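Local coordinates for protein 3-dehydroquinate dehydratase (Clostridium difficile, PDB 3JS3) that catalyses the cis-dehydration of 3-dehydroquinate to 3-dehydroshikimate, the third step of the chorismate pathway, through a covalent imine intermediate, at residues Q9-T14 with D78-F83; W51-F56 with K63-V68; E139-I144 with G169-K174. All coordinates share one frame; numbering follows the deposited sequence.

Contact 1: residues Q9-T14 with D78-F83; sequences QVKNIT and DIPLLF
Lys11 lays its side chain along the backbone of Asp78 and finishes on that residue's carboxylate. From CB, which looks toward 78-83, CG leaves anti to the carbonyl carbon (chi1 -60°) and carries the chain over to its partner. CD then sits 3.1 Å from Asp78 O, with Pro80 CD also near it. CE comes next and lies 3.7 Å from Asp78 CA. The bend at the last torsion turns NZ to Asp78 OD2, a salt bridge of 3.2 Å made on the anti side of that oxygen. A long, weak ion pair also links NZ to Asp115. Lys11 belongs to a type II' turn, Val10 to Ile13, that joins strands 8-10 and 13-15 as a tight beta hairpin. Pro80 directly precedes strand 81-84, so the hairpin packs against the N-terminal end of the TIM barrel, the end away from the active site. Pro80 takes the apolar part of the load: its CB lies 3.7 Å from Val10 CG2, while its CG meets Ile13 CD1 at 3.7 Å and Val10 O at 3.3 Å. Just before the turn, Gln9 folds back over it, NE2 donating to Lys11 O at 2.6 Å.

Contact 2: residues W51-F56 with K63-V68; sequences WRVDFF and KEVKEV. With DHS (3-amino-4,5-dihydroxy-cyclohex-1-enecarboxylate), chain E.
Phe56 and Val65 bring the two backbones closest, yet their CA atoms are still 8.2 Å apart and no hydrogen bond crosses, so side chains fill the gap between the end of strand 48-52 and helix 62-76. This is the strand-to-helix half of a beta-alpha-beta unit of the TIM barrel, with a 3-10 segment, 53-55, leading the chain off the strand. Two valines about one helical turn apart each serve two rings. Val65 puts CG1 3.6 Å from Trp51 CH2 and sets CG2 near the plane of the Phe56 ring, at its edge. Val68 splits its methyls the same way: CG1 lies 3.8 Å from Trp51 CZ2, and CG2 presses on Phe56 CZ at 3.3 Å. Both aromatic rings reach the helix because their CG atoms stand anti to the backbone N (chi1 179° in Trp51 and -175° in Phe56). Val53 CB covers the centre of one face of the indole. At the far edge of Phe56, Glu64 CG lies in the ring plane, and Ile34 of helix 31-41 also touches both rings. The next residue after Trp51 turns to the active site. Arg52, bent at chi2 and chi3, grips Asp54 side-on, NE to OD1 and NH2 to OD2, each on a syn lone pair and near the guanidinium plane. Phe55 CE2 lies against one face of that group, and Asp54 OD1 also takes the backbone N-H of Arg86. With its rotation fixed in this way, the guanidinium has NH1 directed at the ligand and at Ser236 O; Arg52 NH1 donates to O3 of DHS over 3.1 Å, with an N-H...O angle of 155°.

Contact 3: residues E139-I144 with G169-K174; sequences EVKVII and GADLPK. With DHS (3-amino-4,5-dihydroxy-cyclohex-1-enecarboxylate), chain E.
Val142 and Asp171 open the hydrogen bonding with a side chain doing a backbone's work: Asp171 OD2 accepts the Val142 N-H at 2.7 Å, on its anti side and 21° out of the carboxylate plane. The same oxygen also receives His136 NE2 from helix 125-137, so this buried acceptor has two donors, which would probably help keep the carboxylate ionised. Past that point the backbones pair directly. Val142 O takes Leu172 N at 3.1 Å and, weakly, Asp171 N; Ile144 N gives a long, weak bond to Leu172 O; and Lys174 N reaches Ile144 O at 2.9 Å. Ile143 CA adds a C-H...O contact to Leu172 O. These bonds make 141-144 and 172-174 parallel neighbours in the TIM barrel, their directions 23° apart, joined in a beta-alpha-beta crossover by helix 155-167. Apolar contacts then divide between the two faces of the sheet. On the face of Ile143 and Leu172, inside the barrel, Ile143 CG1 lies near Leu172 CB and Ile143 CG2 touches Lys174 CB at 3.5 Å. On the face of Ile144, toward the helices, packing is tight: Ala170 CB is 3.4 Å from both CG1 and CD1 of Ile144. A covalent bond leads from 169-174 to the ligand. Lys174 runs fully extended, CG anti to its backbone N at chi1 174°, and carries NZ to C3 of DHS, 1.3 Å away, the linkage expected of the Schiff base. The side chain of His147, the proton donor/acceptor, is about 4 Å from that of Lys174.

All three contacts reach the same barrel sheet, but at different levels. Contact 1 is only partly buried, on the N-terminal end, and is held by a solvent-side ion pair and a proline. Contacts 2 and 3 are buried: contact 2 ties a strand to its helix mainly through aromatic-aliphatic packing, with no hydrogen bond across, contact 3 ties strand to strand mainly through backbone hydrogen bonds. Strands 81-84 and 48-52 are neighbours, so contact 1 meets contact 2 through a probable hydrogen bond from Trp51 N to Leu82 O, beside Phe83 packing on Trp51 and Val53; it meets contact 3 through Leu82 on Ile143 and Val10 on Lys141. Contacts 2 and 3 do not touch, yet both reach DHS, one by a hydrogen bond, the other covalently.

Contact 1: residues Q9-T14 with D78-F83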
loop_
_atom_site.group_PDB
_atom_site.type_symbol
_atom_site.label_atom_id
_atom_site.label_comp_id
_atom_site.label_asym_id
_atom_site.label_seq_id
_atom_site.Cartn_x
_atom_site.Cartn_y
_atom_site.Cartn_z
ATOM N N GLN A 9 -23.794 5.882 8.984
ATOM C CA GLN A 9 -23.555 7.222 9.465
ATOM C C GLN A 9 -23.447 7.208 10.996
ATOM O O GLN A 9 -24.282 6.607 11.670
ATOM C CB GLN A 9 -24.739 8.111 9.033
ATOM C CG GLN A 9 -24.600 9.586 9.367
ATOM C CD GLN A 9 -23.527 10.266 8.539
ATOM O OE1 GLN A 9 -23.227 9.841 7.415
ATOM N NE2 GLN A 9 -22.975 11.359 9.069
ATOM N N VAL A 10 -22.392 7.824 11.532
ATOM C CA VAL A 10 -22.229 7.990 12.971
ATOM C C VAL A 10 -21.752 9.446 13.188
ATOM O O VAL A 10 -20.596 9.789 12.922
ATOM C CB VAL A 10 -21.305 6.928 13.611
ATOM C CG1 VAL A 10 -21.984 5.575 13.601
ATOM C CG2 VAL A 10 -19.933 6.869 12.916
ATOM N N LYS A 11 -22.676 10.305 13.626
ATOM C CA LYS A 11 -22.413 11.733 13.817
ATOM C C LYS A 11 -22.071 12.378 12.471
ATOM O O LYS A 11 -22.811 12.205 11.503
ATOM C CB LYS A 11 -21.328 11.990 14.871
ATOM C CG LYS A 11 -21.654 11.448 16.250
ATOM C CD LYS A 11 -20.623 11.920 17.275
ATOM C CE LYS A 11 -20.854 11.316 18.661
ATOM N NZ LYS A 11 -22.182 11.655 19.230
ATOM N N ASN A 12 -20.962 13.110 12.391
ATOM C CA ASN A 12 -20.584 13.758 11.137
ATOM C C ASN A 12 -19.820 12.808 10.194
ATOM O O ASN A 12 -19.468 13.195 9.086
ATOM C CB ASN A 12 -19.733 15.010 11.420
ATOM C CG ASN A 12 -20.409 15.976 12.420
ATOM O OD1 ASN A 12 -21.450 15.654 13.014
ATOM N ND2 ASN A 12 -19.808 17.154 12.615
ATOM N N ILE A 13 -19.613 11.561 10.618
ATOM C CA ILE A 13 -18.842 10.591 9.833
ATOM C C ILE A 13 -19.682 9.531 9.103
ATOM O O ILE A 13 -20.558 8.899 9.672
ATOM C CB ILE A 13 -17.778 9.978 10.724
ATOM C CG1 ILE A 13 -16.836 11.123 11.128
ATOM C CG2 ILE A 13 -17.038 8.851 10.004
ATOM C CD1 ILE A 13 -15.930 10.809 12.207
ATOM N N THR A 14 -19.407 9.391 7.812
ATOM C CA THR A 14 -20.109 8.456 6.948
ATOM C C THR A 14 -19.175 7.305 6.564
ATOM O O THR A 14 -18.338 7.449 5.667
ATOM C CB THR A 14 -20.544 9.165 5.675
ATOM O OG1 THR A 14 -21.345 10.286 6.026
ATOM C CG2 THR A 14 -21.345 8.238 4.753
ATOM N N ASP A 78 -18.467 14.933 20.685
ATOM C CA ASP A 78 -19.098 14.428 19.444
ATOM C C ASP A 78 -18.167 13.687 18.470
ATOM O O ASP A 78 -18.254 13.865 17.268
ATOM C CB ASP A 78 -19.919 15.520 18.717
ATOM C CG ASP A 78 -21.322 15.756 19.355
ATOM O OD1 ASP A 78 -21.760 16.930 19.433
ATOM O OD2 ASP A 78 -21.989 14.782 19.779
ATOM N N ILE A 79 -17.275 12.869 19.006
ATOM C CA ILE A 79 -16.433 12.010 18.186
ATOM C C ILE A 79 -17.056 10.609 18.305
ATOM O O ILE A 79 -17.329 10.133 19.423
ATOM C CB ILE A 79 -14.983 12.075 18.636
ATOM C CG1 ILE A 79 -14.403 13.462 18.269
ATOM C CG2 ILE A 79 -14.178 10.988 17.993
ATOM C CD1 ILE A 79 -13.014 13.713 18.792
ATOM N N PRO A 80 -17.354 9.967 17.162
ATOM C CA PRO A 80 -17.967 8.642 17.204
ATOM C C PRO A 80 -17.178 7.737 18.107
ATOM O O PRO A 80 -15.968 7.762 18.061
ATOM C CB PRO A 80 -17.882 8.186 15.758
ATOM C CG PRO A 80 -18.001 9.417 14.987
ATOM C CD PRO A 80 -17.319 10.494 15.786
ATOM N N LEU A 81 -17.843 6.961 18.939
ATOM C CA LEU A 81 -17.143 6.083 19.852
ATOM C C LEU A 81 -17.589 4.636 19.738
ATOM O O LEU A 81 -18.775 4.310 19.961
ATOM C CB LEU A 81 -17.361 6.552 21.265
ATOM C CG LEU A 81 -16.789 5.767 22.444
ATOM C CD1 LEU A 81 -15.263 5.754 22.444
ATOM C CD2 LEU A 81 -17.342 6.388 23.709
ATOM N N LEU A 82 -16.633 3.776 19.401
ATOM C CA LEU A 82 -16.860 2.338 19.316
ATOM C C LEU A 82 -16.489 1.708 20.671
ATOM O O LEU A 82 -15.408 1.974 21.201
ATOM C CB LEU A 82 -15.933 1.734 18.256
ATOM C CG LEU A 82 -15.893 0.194 18.133
ATOM C CD1 LEU A 82 -17.305 -0.396 17.925
ATOM C CD2 LEU A 82 -14.950 -0.255 16.978
ATOM N N PHE A 83 -17.343 0.848 21.206
ATOM C CA PHE A 83 -17.055 0.149 22.474
ATOM C C PHE A 83 -16.772 -1.309 22.114
ATOM O O PHE A 83 -17.590 -1.954 21.455
ATOM C CB PHE A 83 -18.280 0.251 23.373
ATOM C CG PHE A 83 -18.131 -0.426 24.698
ATOM C CD1 PHE A 83 -18.746 -1.629 24.946
ATOM C CD2 PHE A 83 -17.421 0.169 25.713
ATOM C CE1 PHE A 83 -18.621 -2.229 26.158
ATOM C CE2 PHE A 83 -17.310 -0.432 26.918
ATOM C CZ PHE A 83 -17.893 -1.638 27.136
HETATM O O HOH W 1 -17.851 13.651 13.815
#

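Contact 2: residues W51-F56 with K63-V68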
loop_
_atom_site.group_PDB
_atom_site.type_symbol
_atom_site.label_atom_id
_atom_site.label_comp_id
_atom_site.label_asym_id
_atom_site.label_seq_id
_atom_site.Cartn_x
_atom_site.Cartn_y
_atom_site.Cartn_z
ATOM N N TRP A 51 -12.900 2.284 22.263
ATOM C CA TRP A 51 -12.468 2.013 23.616
ATOM C C TRP A 51 -12.325 0.498 23.780
ATOM O O TRP A 51 -13.308 -0.255 23.793
ATOM C CB TRP A 51 -13.379 2.661 24.664
ATOM C CG TRP A 51 -12.951 2.369 26.068
ATOM C CD1 TRP A 51 -11.690 2.135 26.494
ATOM C CD2 TRP A 51 -13.775 2.363 27.241
ATOM N NE1 TRP A 51 -11.677 1.917 27.841
ATOM C CE2 TRP A 51 -12.942 2.067 28.330
ATOM C CE3 TRP A 51 -15.137 2.568 27.469
ATOM C CZ2 TRP A 51 -13.421 1.960 29.635
ATOM C CZ3 TRP A 51 -15.624 2.457 28.768
ATOM C CH2 TRP A 51 -14.765 2.150 29.833
ATOM N N ARG A 52 -11.074 0.049 23.818
ATOM C CA ARG A 52 -10.767 -1.356 24.032
ATOM C C ARG A 52 -10.848 -1.616 25.536
ATOM O O ARG A 52 -9.848 -1.721 26.232
ATOM C CB ARG A 52 -9.404 -1.713 23.444
ATOM C CG ARG A 52 -9.429 -1.983 21.960
ATOM C CD ARG A 52 -10.137 -3.278 21.675
ATOM N NE ARG A 52 -9.468 -4.359 22.405
ATOM C CZ ARG A 52 -8.365 -4.982 21.978
ATOM N NH1 ARG A 52 -7.795 -4.656 20.819
ATOM N NH2 ARG A 52 -7.836 -5.941 22.697
ATOM N N VAL A 53 -12.073 -1.731 26.013
ATOM C CA VAL A 53 -12.342 -1.929 27.427
ATOM C C VAL A 53 -11.722 -3.188 28.043
ATOM O O VAL A 53 -11.527 -3.246 29.258
ATOM C CB VAL A 53 -13.867 -1.887 27.705
ATOM C CG1 VAL A 53 -14.562 -3.095 27.091
ATOM C CG2 VAL A 53 -14.122 -1.806 29.208
ATOM N N ASP A 54 -11.392 -4.193 27.227
ATOM C CA ASP A 54 -10.760 -5.396 27.762
ATOM C C ASP A 54 -9.474 -5.059 28.492
ATOM O O ASP A 54 -9.006 -5.867 29.291
ATOM C CB ASP A 54 -10.488 -6.489 26.708
ATOM C CG ASP A 54 -9.818 -5.962 25.434
ATOM O OD1 ASP A 54 -10.474 -5.218 24.699
ATOM O OD2 ASP A 54 -8.678 -6.353 25.105
ATOM N N PHE A 55 -8.882 -3.896 28.222
ATOM C CA PHE A 55 -7.655 -3.501 28.934
ATOM C C PHE A 55 -7.924 -2.878 30.312
ATOM O O PHE A 55 -7.072 -2.921 31.189
ATOM C CB PHE A 55 -6.800 -2.548 28.091
ATOM C CG PHE A 55 -6.045 -3.227 26.982
ATOM C CD1 PHE A 55 -4.865 -3.884 27.250
ATOM C CD2 PHE A 55 -6.507 -3.189 25.671
ATOM C CE1 PHE A 55 -4.152 -4.513 26.244
ATOM C CE2 PHE A 55 -5.802 -3.815 24.656
ATOM C CZ PHE A 55 -4.616 -4.477 24.946
ATOM N N PHE A 56 -9.110 -2.308 30.489
ATOM C CA PHE A 56 -9.484 -1.643 31.727
ATOM C C PHE A 56 -9.482 -2.620 32.891
ATOM O O PHE A 56 -10.229 -3.587 32.891
ATOM C CB PHE A 56 -10.853 -0.984 31.554
ATOM C CG PHE A 56 -11.290 -0.155 32.734
ATOM C CD1 PHE A 56 -10.508 0.896 33.181
ATOM C CD2 PHE A 56 -12.507 -0.385 33.346
ATOM C CE1 PHE A 56 -10.915 1.680 34.257
ATOM C CE2 PHE A 56 -12.929 0.398 34.396
ATOM C CZ PHE A 56 -12.126 1.434 34.855
ATOM N N LYS A 63 -20.327 -0.381 37.245
ATOM C CA LYS A 63 -20.417 1.023 37.659
ATOM C C LYS A 63 -19.142 1.781 37.358
ATOM O O LYS A 63 -19.190 2.946 36.945
ATOM C CB LYS A 63 -20.774 1.207 39.156
ATOM C CG LYS A 63 -22.235 0.934 39.508
ATOM C CD LYS A 63 -22.675 1.677 40.794
ATOM C CE LYS A 63 -21.788 1.377 42.005
ATOM N NZ LYS A 63 -22.242 2.103 43.221
ATOM N N GLU A 64 -17.999 1.140 37.564
ATOM C CA GLU A 64 -16.747 1.818 37.305
ATOM C C GLU A 64 -16.509 1.958 35.818
ATOM O O GLU A 64 -15.870 2.909 35.392
ATOM C CB GLU A 64 -15.572 1.178 38.041
ATOM C CG GLU A 64 -14.235 1.823 37.673
ATOM C CD GLU A 64 -13.129 1.608 38.706
ATOM O OE1 GLU A 64 -11.941 1.691 38.298
ATOM O OE2 GLU A 64 -13.445 1.368 39.908
ATOM N N VAL A 65 -17.034 1.028 35.025
ATOM C CA VAL A 65 -16.918 1.149 33.586
ATOM C C VAL A 65 -17.754 2.343 33.111
ATOM O O VAL A 65 -17.338 3.071 32.211
ATOM C CB VAL A 65 -17.392 -0.110 32.813
ATOM C CG1 VAL A 65 -17.407 0.180 31.317
ATOM C CG2 VAL A 65 -16.500 -1.294 33.096
ATOM N N LYS A 66 -18.937 2.526 33.700
ATOM C CA LYS A 66 -19.808 3.644 33.320
ATOM C C LYS A 66 -19.153 4.961 33.706
ATOM O O LYS A 66 -19.163 5.918 32.925
ATOM C CB LYS A 66 -21.217 3.462 33.895
ATOM C CG LYS A 66 -21.860 2.232 33.256
ATOM C CD LYS A 66 -23.054 1.658 33.962
ATOM C CE LYS A 66 -24.336 2.133 33.457
ATOM N NZ LYS A 66 -25.417 1.413 34.188
ATOM N N GLU A 67 -18.562 4.990 34.897
ATOM C CA GLU A 67 -17.890 6.180 35.403
ATOM C C GLU A 67 -16.813 6.659 34.434
ATOM O O GLU A 67 -16.699 7.855 34.171
ATOM C CB GLU A 67 -17.337 5.928 36.828
ATOM C CG GLU A 67 -18.457 5.714 37.848
ATOM C CD GLU A 67 -18.001 5.637 39.310
ATOM O OE1 GLU A 67 -17.001 4.955 39.630
ATOM O OE2 GLU A 67 -18.697 6.245 40.149
ATOM N N VAL A 68 -16.047 5.722 33.881
ATOM C CA VAL A 68 -15.020 6.059 32.912
ATOM C C VAL A 68 -15.705 6.550 31.637
ATOM O O VAL A 68 -15.297 7.542 31.026
ATOM C CB VAL A 68 -14.115 4.841 32.566
ATOM C CG1 VAL A 68 -13.084 5.239 31.536
ATOM C CG2 VAL A 68 -13.430 4.313 33.772
HETATM C C1 DHS E . -7.965 -4.211 15.027
HETATM C C3 DHS E . -10.389 -4.581 15.574
HETATM C C4 DHS E . -10.198 -3.700 16.823
HETATM C C5 DHS E . -8.773 -3.739 17.353
HETATM C C6 DHS E . -7.806 -3.357 16.243
HETATM C C7 DHS E . -6.807 -4.291 14.127
HETATM C C2 DHS E . -9.130 -4.816 14.755
HETATM O O2 DHS E . -11.101 -4.170 17.819
HETATM O O3 DHS E . -8.520 -2.795 18.401
HETATM O O4 DHS E . -6.586 -5.314 13.423
HETATM O O5 DHS E . -6.025 -3.315 14.101
#

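Contact 3: residues E139-I144 with G169-K174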
loop_
_atom_site.group_PDB
_atom_site.type_symbol
_atom_site.label_atom_id
_atom_site.label_comp_id
_atom_site.label_asym_id
_atom_site.label_seq_id
_atom_site.Cartn_x
_atom_site.Cartn_y
_atom_site.Cartn_z
ATOM N N GLU A 139 -30.241 2.958 18.591
ATOM C CA GLU A 139 -29.538 3.497 17.413
ATOM C C GLU A 139 -28.001 3.318 17.454
ATOM O O GLU A 139 -27.253 4.175 16.984
ATOM C CB GLU A 139 -29.917 4.968 17.180
ATOM C CG GLU A 139 -31.315 5.159 16.621
ATOM C CD GLU A 139 -31.743 6.618 16.575
ATOM O OE1 GLU A 139 -31.944 7.219 17.659
ATOM O OE2 GLU A 139 -31.936 7.152 15.455
ATOM N N VAL A 140 -27.548 2.198 18.010
ATOM C CA VAL A 140 -26.138 1.897 18.093
ATOM C C VAL A 140 -25.813 0.990 16.902
ATOM O O VAL A 140 -26.563 0.069 16.584
ATOM C CB VAL A 140 -25.787 1.210 19.431
ATOM C CG1 VAL A 140 -24.292 0.896 19.528
ATOM C CG2 VAL A 140 -26.212 2.071 20.596
ATOM N N LYS A 141 -24.709 1.270 16.233
ATOM C CA LYS A 141 -24.305 0.497 15.084
ATOM C C LYS A 141 -23.474 -0.652 15.579
ATOM O O LYS A 141 -22.730 -0.503 16.539
ATOM C CB LYS A 141 -23.540 1.387 14.102
ATOM C CG LYS A 141 -24.424 2.561 13.574
ATOM C CD LYS A 141 -25.650 2.020 12.812
ATOM C CE LYS A 141 -26.753 3.083 12.604
ATOM N NZ LYS A 141 -26.303 4.338 11.950
ATOM N N VAL A 142 -23.587 -1.805 14.924
ATOM C CA VAL A 142 -22.881 -2.980 15.389
ATOM C C VAL A 142 -21.833 -3.547 14.425
ATOM O O VAL A 142 -22.071 -3.741 13.221
ATOM C CB VAL A 142 -23.889 -4.088 15.724
ATOM C CG1 VAL A 142 -23.172 -5.323 16.261
ATOM C CG2 VAL A 142 -24.922 -3.568 16.752
ATOM N N ILE A 143 -20.654 -3.778 14.973
ATOM C CA ILE A 143 -19.623 -4.440 14.248
ATOM C C ILE A 143 -19.705 -5.860 14.756
ATOM O O ILE A 143 -19.828 -6.055 15.952
ATOM C CB ILE A 143 -18.208 -3.876 14.562
ATOM C CG1 ILE A 143 -18.085 -2.451 14.037
ATOM C CG2 ILE A 143 -17.109 -4.773 13.945
ATOM C CD1 ILE A 143 -16.743 -1.752 14.322
ATOM N N ILE A 144 -19.777 -6.831 13.847
ATOM C CA ILE A 144 -19.680 -8.246 14.216
ATOM C C ILE A 144 -18.267 -8.573 13.725
ATOM O O ILE A 144 -17.928 -8.359 12.543
ATOM C CB ILE A 144 -20.733 -9.160 13.580
ATOM C CG1 ILE A 144 -22.133 -8.736 14.012
ATOM C CG2 ILE A 144 -20.511 -10.570 14.029
ATOM C CD1 ILE A 144 -23.247 -9.588 13.448
ATOM N N GLY A 169 -27.290 -9.335 10.799
ATOM C CA GLY A 169 -27.671 -7.939 10.995
ATOM C C GLY A 169 -26.524 -6.974 11.291
ATOM O O GLY A 169 -26.765 -5.842 11.705
ATOM N N ALA A 170 -25.281 -7.400 11.068
ATOM C CA ALA A 170 -24.134 -6.526 11.320
ATOM C C ALA A 170 -24.205 -5.299 10.463
ATOM O O ALA A 170 -24.346 -5.392 9.265
ATOM C CB ALA A 170 -22.814 -7.247 11.042
ATOM N N ASP A 171 -24.106 -4.140 11.073
ATOM C CA ASP A 171 -24.057 -2.912 10.297
ATOM C C ASP A 171 -22.714 -2.863 9.560
ATOM O O ASP A 171 -22.627 -2.292 8.479
ATOM C CB ASP A 171 -24.190 -1.711 11.211
ATOM C CG ASP A 171 -25.523 -1.654 11.880
ATOM O OD1 ASP A 171 -26.488 -1.276 11.203
ATOM O OD2 ASP A 171 -25.595 -1.956 13.093
ATOM N N LEU A 172 -21.688 -3.494 10.149
ATOM C CA LEU A 172 -20.330 -3.546 9.599
ATOM C C LEU A 172 -19.608 -4.873 9.894
ATOM O O LEU A 172 -19.070 -5.069 11.000
ATOM C CB LEU A 172 -19.491 -2.413 10.192
ATOM C CG LEU A 172 -19.835 -0.958 9.854
ATOM C CD1 LEU A 172 -19.172 -0.035 10.844
ATOM C CD2 LEU A 172 -19.448 -0.599 8.422
ATOM N N PRO A 173 -19.614 -5.811 8.928
ATOM C CA PRO A 173 -18.859 -7.026 9.179
ATOM C C PRO A 173 -17.367 -6.680 9.268
ATOM O O PRO A 173 -16.882 -5.824 8.535
ATOM C CB PRO A 173 -19.117 -7.883 7.939
ATOM C CG PRO A 173 -20.254 -7.271 7.234
ATOM C CD PRO A 173 -20.387 -5.859 7.680
ATOM N N LYS A 174 -16.649 -7.347 10.158
ATOM C CA LYS A 174 -15.234 -7.102 10.316
ATOM C C LYS A 174 -14.478 -8.415 10.434
ATOM O O LYS A 174 -14.844 -9.263 11.254
ATOM C CB LYS A 174 -14.982 -6.333 11.598
ATOM C CG LYS A 174 -13.518 -6.170 11.897
ATOM C CD LYS A 174 -13.274 -5.496 13.225
ATOM C CE LYS A 174 -11.805 -5.475 13.535
ATOM N NZ LYS A 174 -11.454 -5.025 14.911
HETATM C C1 DHS E . -7.965 -4.211 15.027
HETATM C C3 DHS E . -10.389 -4.581 15.574
HETATM C C4 DHS E . -10.198 -3.700 16.823
HETATM C C5 DHS E . -8.773 -3.739 17.353
HETATM C C6 DHS E . -7.806 -3.357 16.243
HETATM C C7 DHS E . -6.807 -4.291 14.127
HETATM C C2 DHS E . -9.130 -4.816 14.755
HETATM O O2 DHS E . -11.101 -4.170 17.819
HETATM O O3 DHS E . -8.520 -2.795 18.401
HETATM O O4 DHS E . -6.586 -5.314 13.423
HETATM O O5 DHS E . -6.025 -3.315 14.101
#